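Local coordinates for ABC-type amino acid transport system, permease component (Caldanaerobacter subterraneus subsp. tengcongensis MB4, PDB 4YMU), which probably forms the membrane-spanning subunit of an ABC importer for amino acids, with arginine bound in a pocket within the membrane domain, at residues V34-F39 with L95-S100; L38-M43 with Y102-I107. All blocks are in the same frame, centred on the assembly; numbering follows the deposited sequence.

Contact 1: residues V34-F39 with L95-S100; sequences VLMGLF and LAINSS. With ARG (arginine), chain I.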
loop_
_atom_site.group_PDB
_atom_site.type_symbol
_atom_site.label_atom_id
_atom_site.label_comp_id
_atom_site.label_asym_id
_atom_site.label_seq_id
_atom_site.Cartn_x
_atom_site.Cartn_y
_atom_site.Cartn_z
ATOM N N VAL C 34 -1.335 0.451 -26.955
ATOM C CA VAL C 34 -2.404 0.773 -26.023
ATOM C C VAL C 34 -3.731 0.235 -26.544
ATOM O O VAL C 34 -4.439 -0.478 -25.830
ATOM C CB VAL C 34 -2.515 2.293 -25.802
ATOM C CG1 VAL C 34 -3.880 2.661 -25.243
ATOM C CG2 VAL C 34 -1.405 2.772 -24.880
ATOM N N LEU C 35 -4.059 0.573 -27.791
ATOM C CA LEU C 35 -5.300 0.113 -28.412
ATOM C C LEU C 35 -5.338 -1.402 -28.431
ATOM O O LEU C 35 -6.347 -2.020 -28.097
ATOM C CB LEU C 35 -5.430 0.634 -29.838
ATOM C CG LEU C 35 -6.200 1.938 -30.037
ATOM C CD1 LEU C 35 -5.560 3.065 -29.241
ATOM C CD2 LEU C 35 -6.282 2.284 -31.507
ATOM N N MET C 36 -4.224 -2.000 -28.811
ATOM C CA MET C 36 -4.125 -3.442 -28.776
ATOM C C MET C 36 -4.268 -3.911 -27.334
ATOM O O MET C 36 -5.030 -4.833 -27.053
ATOM C CB MET C 36 -2.774 -3.884 -29.328
ATOM C CG MET C 36 -2.578 -3.589 -30.801
ATOM S SD MET C 36 -0.991 -4.230 -31.360
ATOM C CE MET C 36 -1.428 -5.961 -31.524
ATOM N N GLY C 37 -3.554 -3.247 -26.427
ATOM C CA GLY C 37 -3.530 -3.629 -25.020
ATOM C C GLY C 37 -4.906 -3.631 -24.376
ATOM O O GLY C 37 -5.255 -4.575 -23.661
ATOM N N LEU C 38 -5.681 -2.581 -24.654
ATOM C CA LEU C 38 -7.069 -2.462 -24.209
ATOM C C LEU C 38 -7.898 -3.651 -24.679
ATOM O O LEU C 38 -8.675 -4.236 -23.925
ATOM C CB LEU C 38 -7.682 -1.174 -24.769
ATOM C CG LEU C 38 -9.192 -0.982 -24.597
ATOM C CD1 LEU C 38 -9.611 -1.083 -23.130
ATOM C CD2 LEU C 38 -9.622 0.354 -25.194
ATOM N N PHE C 39 -7.706 -3.999 -25.942
ATOM C CA PHE C 39 -8.441 -5.068 -26.581
ATOM C C PHE C 39 -8.087 -6.384 -25.912
ATOM O O PHE C 39 -8.953 -7.224 -25.665
ATOM C CB PHE C 39 -8.058 -5.094 -28.058
ATOM C CG PHE C 39 -9.127 -5.623 -28.954
ATOM C CD1 PHE C 39 -10.219 -4.831 -29.289
ATOM C CD2 PHE C 39 -9.029 -6.898 -29.496
ATOM C CE1 PHE C 39 -11.213 -5.316 -30.137
ATOM C CE2 PHE C 39 -10.014 -7.388 -30.345
ATOM C CZ PHE C 39 -11.108 -6.598 -30.667
ATOM N N LEU C 95 7.532 -3.562 -31.060
ATOM C CA LEU C 95 7.342 -2.678 -29.924
ATOM C C LEU C 95 5.861 -2.558 -29.541
ATOM O O LEU C 95 5.523 -2.627 -28.367
ATOM C CB LEU C 95 7.907 -1.295 -30.233
ATOM C CG LEU C 95 9.416 -1.177 -30.348
ATOM C CD1 LEU C 95 9.798 0.279 -30.464
ATOM C CD2 LEU C 95 10.078 -1.796 -29.140
ATOM N N ALA C 96 4.987 -2.383 -30.529
ATOM C CA ALA C 96 3.558 -2.289 -30.260
ATOM C C ALA C 96 3.014 -3.570 -29.637
ATOM O O ALA C 96 2.116 -3.518 -28.801
ATOM C CB ALA C 96 2.778 -1.927 -31.510
ATOM N N ILE C 97 3.526 -4.718 -30.061
ATOM C CA ILE C 97 3.061 -5.985 -29.491
ATOM C C ILE C 97 3.532 -6.122 -28.035
ATOM O O ILE C 97 2.722 -6.374 -27.109
ATOM C CB ILE C 97 3.499 -7.187 -30.361
ATOM C CG1 ILE C 97 2.548 -7.365 -31.555
ATOM C CG2 ILE C 97 3.562 -8.463 -29.560
ATOM C CD1 ILE C 97 3.188 -8.140 -32.729
ATOM N N ASN C 98 4.836 -5.935 -27.834
ATOM C CA ASN C 98 5.426 -5.988 -26.496
ATOM C C ASN C 98 4.649 -5.070 -25.523
ATOM O O ASN C 98 4.133 -5.498 -24.459
ATOM C CB ASN C 98 6.901 -5.588 -26.606
ATOM C CG ASN C 98 7.652 -5.705 -25.292
ATOM O OD1 ASN C 98 7.931 -4.699 -24.638
ATOM N ND2 ASN C 98 7.991 -6.928 -24.899
ATOM N N SER C 99 4.514 -3.819 -25.951
ATOM C CA SER C 99 3.789 -2.817 -25.213
ATOM C C SER C 99 2.350 -3.246 -25.008
ATOM O O SER C 99 1.770 -2.924 -23.991
ATOM C CB SER C 99 3.826 -1.464 -25.920
ATOM O OG SER C 99 3.171 -0.480 -25.130
ATOM N N SER C 100 1.766 -3.957 -25.967
ATOM C CA SER C 100 0.365 -4.345 -25.820
ATOM C C SER C 100 0.233 -5.255 -24.609
ATOM O O SER C 100 -0.697 -5.111 -23.804
ATOM C CB SER C 100 -0.171 -5.055 -27.062
ATOM O OG SER C 100 0.209 -6.419 -27.066
HETATM N N ARG I . 13.864 -5.111 -22.026
HETATM C CA ARG I . 12.980 -6.026 -21.303
HETATM C C ARG I . 12.521 -7.185 -22.172
HETATM O O ARG I . 11.901 -8.133 -21.673
HETATM C CB ARG I . 11.743 -5.300 -20.782
HETATM C CG ARG I . 10.764 -4.873 -21.843
HETATM C CD ARG I . 9.703 -3.976 -21.224
HETATM N NE ARG I . 8.605 -3.696 -22.139
HETATM C CZ ARG I . 7.666 -2.785 -21.919
HETATM N NH1 ARG I . 6.701 -2.598 -22.811
HETATM N NH2 ARG I . 7.699 -2.052 -20.811
HETATM O OXT ARG I . 12.739 -7.175 -23.384
#

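Contact 2: residues L38-M43 with Y102-I107; sequences LFIALM and YVAEII. With ARG (arginine), chain I.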
loop_
_atom_site.group_PDB
_atom_site.type_symbol
_atom_site.label_atom_id
_atom_site.label_comp_id
_atom_site.label_asym_id
_atom_site.label_seq_id
_atom_site.Cartn_x
_atom_site.Cartn_y
_atom_site.Cartn_z
ATOM N N LEU C 38 -5.681 -2.581 -24.654
ATOM C CA LEU C 38 -7.069 -2.462 -24.209
ATOM C C LEU C 38 -7.898 -3.651 -24.679
ATOM O O LEU C 38 -8.675 -4.236 -23.925
ATOM C CB LEU C 38 -7.682 -1.174 -24.769
ATOM C CG LEU C 38 -9.192 -0.982 -24.597
ATOM C CD1 LEU C 38 -9.611 -1.083 -23.130
ATOM C CD2 LEU C 38 -9.622 0.354 -25.194
ATOM N N PHE C 39 -7.706 -3.999 -25.942
ATOM C CA PHE C 39 -8.441 -5.068 -26.581
ATOM C C PHE C 39 -8.087 -6.384 -25.912
ATOM O O PHE C 39 -8.953 -7.224 -25.665
ATOM C CB PHE C 39 -8.058 -5.094 -28.058
ATOM C CG PHE C 39 -9.127 -5.623 -28.954
ATOM C CD1 PHE C 39 -10.219 -4.831 -29.289
ATOM C CD2 PHE C 39 -9.029 -6.898 -29.496
ATOM C CE1 PHE C 39 -11.213 -5.316 -30.137
ATOM C CE2 PHE C 39 -10.014 -7.388 -30.345
ATOM C CZ PHE C 39 -11.108 -6.598 -30.667
ATOM N N ILE C 40 -6.804 -6.550 -25.613
ATOM C CA ILE C 40 -6.314 -7.770 -24.991
ATOM C C ILE C 40 -6.914 -7.913 -23.596
ATOM O O ILE C 40 -7.279 -9.014 -23.179
ATOM C CB ILE C 40 -4.775 -7.766 -24.865
ATOM C CG1 ILE C 40 -4.108 -7.686 -26.236
ATOM C CG2 ILE C 40 -4.290 -9.031 -24.167
ATOM C CD1 ILE C 40 -4.276 -8.932 -27.041
ATOM N N ALA C 41 -7.018 -6.791 -22.887
ATOM C CA ALA C 41 -7.531 -6.778 -21.517
ATOM C C ALA C 41 -8.997 -7.216 -21.484
ATOM O O ALA C 41 -9.377 -8.067 -20.677
ATOM C CB ALA C 41 -7.375 -5.396 -20.915
ATOM N N LEU C 42 -9.799 -6.635 -22.380
ATOM C CA LEU C 42 -11.212 -6.974 -22.542
ATOM C C LEU C 42 -11.411 -8.470 -22.772
ATOM O O LEU C 42 -12.355 -9.073 -22.261
ATOM C CB LEU C 42 -11.808 -6.181 -23.710
ATOM C CG LEU C 42 -12.527 -4.868 -23.379
ATOM C CD1 LEU C 42 -12.166 -4.396 -21.996
ATOM C CD2 LEU C 42 -12.233 -3.775 -24.390
ATOM N N MET C 43 -10.512 -9.059 -23.549
ATOM C CA MET C 43 -10.536 -10.488 -23.806
ATOM C C MET C 43 -10.312 -11.295 -22.538
ATOM O O MET C 43 -10.915 -12.351 -22.344
ATOM C CB MET C 43 -9.462 -10.852 -24.822
ATOM C CG MET C 43 -9.803 -10.478 -26.239
ATOM S SD MET C 43 -8.704 -11.320 -27.394
ATOM C CE MET C 43 -8.774 -10.176 -28.762
ATOM N N TYR C 102 2.280 -5.449 -21.913
ATOM C CA TYR C 102 2.492 -4.704 -20.667
ATOM C C TYR C 102 1.314 -3.769 -20.338
ATOM O O TYR C 102 0.928 -3.626 -19.175
ATOM C CB TYR C 102 3.831 -3.963 -20.685
ATOM C CG TYR C 102 5.015 -4.905 -20.589
ATOM C CD1 TYR C 102 5.543 -5.269 -19.356
ATOM C CD2 TYR C 102 5.598 -5.446 -21.739
ATOM C CE1 TYR C 102 6.627 -6.135 -19.264
ATOM C CE2 TYR C 102 6.681 -6.312 -21.662
ATOM C CZ TYR C 102 7.197 -6.656 -20.427
ATOM O OH TYR C 102 8.274 -7.521 -20.342
ATOM N N VAL C 103 0.733 -3.166 -21.371
ATOM C CA VAL C 103 -0.416 -2.279 -21.225
ATOM C C VAL C 103 -1.671 -3.017 -20.753
ATOM O O VAL C 103 -2.419 -2.515 -19.900
ATOM C CB VAL C 103 -0.682 -1.486 -22.511
ATOM C CG1 VAL C 103 -2.109 -0.931 -22.540
ATOM C CG2 VAL C 103 0.342 -0.369 -22.643
ATOM N N ALA C 104 -1.893 -4.209 -21.298
ATOM C CA ALA C 104 -2.979 -5.058 -20.830
ATOM C C ALA C 104 -2.871 -5.275 -19.310
ATOM O O ALA C 104 -3.868 -5.120 -18.557
ATOM C CB ALA C 104 -2.958 -6.392 -21.564
ATOM N N GLU C 105 -1.662 -5.610 -18.852
ATOM C CA GLU C 105 -1.478 -5.770 -17.408
ATOM C C GLU C 105 -1.747 -4.486 -16.641
ATOM O O GLU C 105 -2.393 -4.503 -15.585
ATOM C CB GLU C 105 -0.086 -6.279 -17.058
ATOM C CG GLU C 105 -0.111 -7.701 -16.595
ATOM C CD GLU C 105 -1.256 -7.956 -15.643
ATOM O OE1 GLU C 105 -1.163 -7.540 -14.454
ATOM O OE2 GLU C 105 -2.263 -8.551 -16.110
ATOM N N ILE C 106 -1.266 -3.374 -17.187
ATOM C CA ILE C 106 -1.474 -2.086 -16.554
ATOM C C ILE C 106 -2.967 -1.812 -16.337
ATOM O O ILE C 106 -3.381 -1.369 -15.259
ATOM C CB ILE C 106 -0.826 -0.955 -17.363
ATOM C CG1 ILE C 106 0.620 -0.760 -16.923
ATOM C CG2 ILE C 106 -1.576 0.355 -17.184
ATOM C CD1 ILE C 106 1.432 0.045 -17.918
ATOM N N ILE C 107 -3.773 -2.102 -17.348
ATOM C CA ILE C 107 -5.207 -1.896 -17.228
ATOM C C ILE C 107 -5.806 -2.780 -16.140
ATOM O O ILE C 107 -6.545 -2.285 -15.256
ATOM C CB ILE C 107 -5.927 -2.140 -18.554
ATOM C CG1 ILE C 107 -5.474 -1.105 -19.597
ATOM C CG2 ILE C 107 -7.446 -2.141 -18.341
ATOM C CD1 ILE C 107 -6.110 -1.298 -20.961
HETATM N N ARG I . 13.864 -5.111 -22.026
HETATM C CA ARG I . 12.980 -6.026 -21.303
HETATM C C ARG I . 12.521 -7.185 -22.172
HETATM O O ARG I . 11.901 -8.133 -21.673
HETATM C CB ARG I . 11.743 -5.300 -20.782
HETATM C CG ARG I . 10.764 -4.873 -21.843
HETATM C CD ARG I . 9.703 -3.976 -21.224
HETATM N NE ARG I . 8.605 -3.696 -22.139
HETATM C CZ ARG I . 7.666 -2.785 -21.919
HETATM N NH1 ARG I . 6.701 -2.598 -22.811
HETATM N NH2 ARG I . 7.699 -2.052 -20.811
HETATM O OXT ARG I . 12.739 -7.175 -23.384
#

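Contact 1: residues V34-F39 with L95-S100
Gly37 and Met36 meet Ser100 where two membrane helices of the binding-protein-dependent permease fold pack through small residues, their axes 8.0 Å apart at an angle of 39°. The tight part is nearly all backbone. With no side chain at Gly37, the two backbones come within 4.0 Å, CA of Gly37 to CA of Ser100; a CB at Gly37 would lie tight against Ser100 O. Beside it the CB atoms of Met36 and Ser100 touch at 3.6 Å. The looser side lies along the outer part of Met36, where its flexible chain bends at chi3 (78°) and sets CE 4.2 Å from Ile97 CG1; Tyr58 of helix 49-63 touches both side chains. On another side of helix 87-112, Asn98 points into the arginine pocket: its OD1 accepts from NE (2.8 Å) and NH1 of the ligand. An alanine here would probably leave those two donors without their shared acceptor and weaken the hold on the guanidinium. The hydroxyl of Ser100 suits a buried helix interface because it has two partners: OG is hydrogen-bonded to Tyr58 OH and donates to Ile97 O, a short bond of 2.5 Å in the carbonyl plane on a lone pair.

Contact 2: residues L38-M43 with Y102-I107
The Tyr102 ring carries the guanidinium of the bound arginine over one face, NE standing 3.3 Å above the ring plane and displaced toward the rim. The two flat groups are turned only about 25° from each other, and NH1 comes 3.2 Å from CD2 of Tyr102. A broad aromatic surface suits this place because it can cover a planar cation while its hydroxyl reaches on toward the ligand's backbone end.

The face of the same helix turned to segment 38-43 is wholly apolar. Two alanines, Ala41 and Ala104, oppose each other with CA atoms 4.9 Å apart, and their small methyls let the axes come to 8.0 Å where the helices cross at 57°. Larger branched residues fill in around them. Ile40 lays CG2 against Ala104 CB at 3.9 Å, while its outer end leads away from this partner. Ile107 reaches over to helix 12-44 with both branches: CG2 rests 4.2 Å from Ala41 CB, and the extended chain (chi2 178°) carries CD1 to within 3.6 Å of Leu38 CA, against the backbone of that turn. Branching at CB thus lets one residue fill two spots. The Leu38 and Ile107 side chains cross obliquely, with Leu38 on the surface side.

Glu105 forms salt bridges with Lys44, at the end of helix 12-44, and with Arg108 on its own helix. Helix 49-63 covers one flank, with Ile59 against Ile40, and helix 129-160 covers another, where Leu149 packs on Val103.

Contacts 1 and 2 are successive sections of one interface between helices 12-44 and 87-112, their centres about 7 Å apart. Small residues one turn apart run through both: Gly37 then Ala41 on one helix, Ser100 then Ala104 on the other. The sections interlock, since Ala104 CB lies 3.6 Å from Gly37 O and Val103 CG1 lies 3.9 Å from Gly37 CA. Asn98 and Tyr102, also one turn apart, face the pocket rather than helix 12-44, so a single helix joins the packing to the ligand. There they share the guanidinium of the arginine. The ligand is also hydrogen-bonded to Glu152 and Glu159 of this chain and to Glu159 and Lys158 of the second subunit.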